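Local coordinates for biotin protein ligase-like protein of unknown function (Silicibacter sp., PDB 3BFM) that is of unknown function but resembles biotin protein ligases and belongs to the biotin/lipoate A/B protein ligase family, at residues Gly74-Leu79 against Val87-Asp92. Numbering follows the deposited sequence.
Sequences GFQNAL and VAVHLD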
ATOM      1  N   GLY A  74       0.369   7.244 -14.847  1.00 18.52           N
ATOM      2  CA  GLY A  74      -0.800   6.649 -14.188  1.00 16.86           C
ATOM      3  C   GLY A  74      -2.125   7.203 -14.709  1.00 17.65           C
ATOM      4  O   GLY A  74      -3.077   6.445 -15.004  1.00 19.05           O
ATOM      5  N   PHE A  75      -2.208   8.525 -14.805  1.00 17.67           N
ATOM      6  CA  PHE A  75      -3.399   9.191 -15.328  1.00 17.31           C
ATOM      7  C   PHE A  75      -3.698   8.887 -16.790  1.00 17.71           C
ATOM      8  O   PHE A  75      -4.848   8.626 -17.159  1.00 17.14           O
ATOM      9  CB  PHE A  75      -3.305  10.697 -15.153  1.00 15.55           C
ATOM     10  CG  PHE A  75      -4.507  11.415 -15.659  1.00 17.96           C
ATOM     11  CD1 PHE A  75      -5.674  11.439 -14.893  1.00 19.72           C
ATOM     12  CD2 PHE A  75      -4.533  12.003 -16.918  1.00 17.65           C
ATOM     13  CE1 PHE A  75      -6.797  12.077 -15.345  1.00 19.41           C
ATOM     14  CE2 PHE A  75      -5.686  12.630 -17.372  1.00 24.24           C
ATOM     15  CZ  PHE A  75      -6.818  12.651 -16.579  1.00 20.85           C
ATOM     16  N   GLN A  76      -2.680   8.992 -17.647  1.00 20.17           N
ATOM     17  CA  GLN A  76      -2.874   8.638 -19.051  1.00 17.29           C
ATOM     18  C   GLN A  76      -3.396   7.194 -19.192  1.00 18.51           C
ATOM     19  O   GLN A  76      -4.318   6.945 -19.975  1.00 19.23           O
ATOM     20  CB  GLN A  76      -1.594   8.845 -19.849  1.00 19.49           C
ATOM     21  CG  GLN A  76      -1.766   8.609 -21.370  1.00 22.67           C
ATOM     22  CD  GLN A  76      -1.758   7.138 -21.785  1.00 23.71           C
ATOM     23  OE1 GLN A  76      -1.227   6.267 -21.106  1.00 28.07           O
ATOM     24  NE2 GLN A  76      -2.363   6.866 -22.931  1.00 34.77           N
ATOM     25  N   ASN A  77      -2.834   6.252 -18.422  1.00 16.89           N
ATOM     26  CA  ASN A  77      -3.259   4.853 -18.491  1.00 18.46           C
ATOM     27  C   ASN A  77      -4.686   4.688 -17.981  1.00 18.97           C
ATOM     28  O   ASN A  77      -5.472   3.919 -18.536  1.00 18.22           O
ATOM     29  CB  ASN A  77      -2.391   3.953 -17.604  1.00 16.98           C
ATOM     30  CG  ASN A  77      -0.949   3.768 -18.084  1.00 26.06           C
ATOM     31  OD1 ASN A  77      -0.228   2.990 -17.473  1.00 31.87           O
ATOM     32  ND2 ASN A  77      -0.517   4.475 -19.102  1.00 21.66           N
ATOM     33  N   ALA A  78      -5.001   5.399 -16.903  1.00 16.08           N
ATOM     34  CA  ALA A  78      -6.303   5.374 -16.262  1.00 17.37           C
ATOM     35  C   ALA A  78      -7.356   5.915 -17.216  1.00 17.88           C
ATOM     36  O   ALA A  78      -8.352   5.262 -17.459  1.00 20.60           O
ATOM     37  CB  ALA A  78      -6.276   6.174 -14.934  1.00 15.34           C
ATOM     38  N   LEU A  79      -7.127   7.087 -17.800  1.00 20.45           N
ATOM     39  CA  LEU A  79      -8.113   7.617 -18.757  1.00 21.05           C
ATOM     40  C   LEU A  79      -8.261   6.706 -20.020  1.00 21.81           C
ATOM     41  O   LEU A  79      -9.387   6.418 -20.468  1.00 18.83           O
ATOM     42  CB  LEU A  79      -7.743   9.045 -19.149  1.00 22.27           C
ATOM     43  CG  LEU A  79      -8.772   9.865 -19.931  1.00 28.48           C
ATOM     44  CD1 LEU A  79     -10.161   9.775 -19.281  1.00 26.49           C
ATOM     45  CD2 LEU A  79      -8.289  11.317 -19.999  1.00 25.25           C
ATOM     46  N   VAL A  87      -9.450   9.657 -27.987  1.00 30.67           N
ATOM     47  CA  VAL A  87      -9.056  10.717 -27.035  1.00 29.00           C
ATOM     48  C   VAL A  87      -7.567  10.636 -26.721  1.00 29.20           C
ATOM     49  O   VAL A  87      -7.111   9.628 -26.217  1.00 31.07           O
ATOM     50  CB  VAL A  87      -9.829  10.647 -25.716  1.00 27.00           C
ATOM     51  CG1 VAL A  87      -9.321  11.744 -24.754  1.00 26.19           C
ATOM     52  CG2 VAL A  87     -11.311  10.818 -25.981  1.00 29.21           C
ATOM     53  N   ALA A  88      -6.814  11.678 -27.068  1.00 28.73           N
ATOM     54  CA  ALA A  88      -5.363  11.695 -26.836  1.00 28.16           C
ATOM     55  C   ALA A  88      -5.036  12.434 -25.529  1.00 26.49           C
ATOM     56  O   ALA A  88      -5.460  13.559 -25.315  1.00 24.86           O
ATOM     57  CB  ALA A  88      -4.641  12.367 -27.998  1.00 29.07           C
ATOM     58  N   VAL A  89      -4.259  11.793 -24.666  1.00 23.75           N
ATOM     59  CA  VAL A  89      -3.763  12.470 -23.471  1.00 24.16           C
ATOM     60  C   VAL A  89      -2.255  12.741 -23.626  1.00 21.62           C
ATOM     61  O   VAL A  89      -1.489  11.840 -23.971  1.00 26.22           O
ATOM     62  CB  VAL A  89      -4.081  11.640 -22.223  1.00 22.90           C
ATOM     63  CG1 VAL A  89      -3.599  12.336 -21.011  1.00 27.28           C
ATOM     64  CG2 VAL A  89      -5.617  11.412 -22.135  1.00 30.39           C
ATOM     65  N   HIS A  90      -1.834  13.989 -23.402  1.00 22.05           N
ATOM     66  CA  HIS A  90      -0.412  14.300 -23.296  1.00 20.71           C
ATOM     67  C   HIS A  90      -0.077  14.972 -21.969  1.00 21.55           C
ATOM     68  O   HIS A  90      -0.921  15.640 -21.347  1.00 19.85           O
ATOM     69  CB  HIS A  90       0.024  15.208 -24.445  1.00 23.29           C
ATOM     70  CG  HIS A  90      -0.034  14.547 -25.784  1.00 28.03           C
ATOM     71  ND1 HIS A  90      -1.002  14.851 -26.722  1.00 31.01           N
ATOM     72  CD2 HIS A  90       0.736  13.581 -26.336  1.00 34.37           C
ATOM     73  CE1 HIS A  90      -0.813  14.113 -27.801  1.00 28.69           C
ATOM     74  NE2 HIS A  90       0.234  13.330 -27.592  1.00 31.58           N
ATOM     75  N   LEU A  91       1.166  14.800 -21.556  1.00 20.99           N
ATOM     76  CA  LEU A  91       1.665  15.272 -20.279  1.00 16.29           C
ATOM     77  C   LEU A  91       2.681  16.379 -20.461  1.00 22.14           C
ATOM     78  O   LEU A  91       3.689  16.197 -21.145  1.00 25.72           O
ATOM     79  CB  LEU A  91       2.312  14.109 -19.513  1.00 17.40           C
ATOM     80  CG  LEU A  91       1.483  12.843 -19.252  1.00 18.46           C
ATOM     81  CD1 LEU A  91       2.388  11.710 -18.655  1.00 16.27           C
ATOM     82  CD2 LEU A  91       0.258  13.164 -18.354  1.00 19.28           C
ATOM     83  N   ASP A  92       2.438  17.531 -19.858  1.00 20.18           N
ATOM     84  CA  ASP A  92       3.455  18.558 -19.836  1.00 18.31           C
ATOM     85  C   ASP A  92       4.514  18.264 -18.751  1.00 20.79           C
ATOM     86  O   ASP A  92       4.248  17.696 -17.670  1.00 17.72           O
ATOM     87  CB  ASP A  92       2.819  19.931 -19.627  1.00 18.66           C
ATOM     88  CG  ASP A  92       3.747  21.083 -19.954  1.00 29.43           C
ATOM     89  OD1 ASP A  92       4.828  21.183 -19.325  1.00 28.40           O
ATOM     90  OD2 ASP A  92       3.356  21.914 -20.825  1.00 29.54           O
TER
HETATM   91  O   HOH W   1      -3.041   9.210 -25.015  1.00 51.46           O
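Val-89 packs against Phe-75, Gln-76 and Leu-79 of helix 67-82. This is helix-on-sheet packing in the ligase-like domain: strand 89-91 is the outermost strand at one end of the mixed sheet within this chain, and the helix precedes it in sequence. The two short segments run antiparallel, at 176°, with axes 8.8 Å apart.

Before the strand, Val-87 stops short of the helix segment and touches Ile-99 of the neighbouring strand. Ala-88 and His-90 bond through their backbones to Asn-100 and Arg-98, which sets the strand beside 96-99.

Val-89 carries the contact. Its CG1 is anti to the backbone N (chi1 -179°), which sends it toward Phe-75 and leaves CG2 for Leu-79. Val-89 CG1 meets the Phe-75 ring at its edge, near the ring plane, 4.2 Å from CE2. Val-89 CG2 lies 3.4 Å from Leu-79 CD2, tighter than usual for two carbons. The aliphatic part of Gln-76 covers Val-89 from another side, with CG 3.9 Å from Val-89 CB.

The Leu-91 side chain touches Leu-97, Trp-186 and Leu-189, so the apolar layer continues to helix 179-189.

The Gln-76 chain bends at chi2 (-80°), and its amide is held at both ends. Gln-76 OE1 accepts from Asn-77 ND2 at 2.8 Å; the donor lies nearly on the line of the Gln-76 C=O, but its N-H points somewhat off the oxygen. At the other end, one water accepts from Gln-76 NE2 at 3.2 Å and from Val-89 N at 2.9 Å.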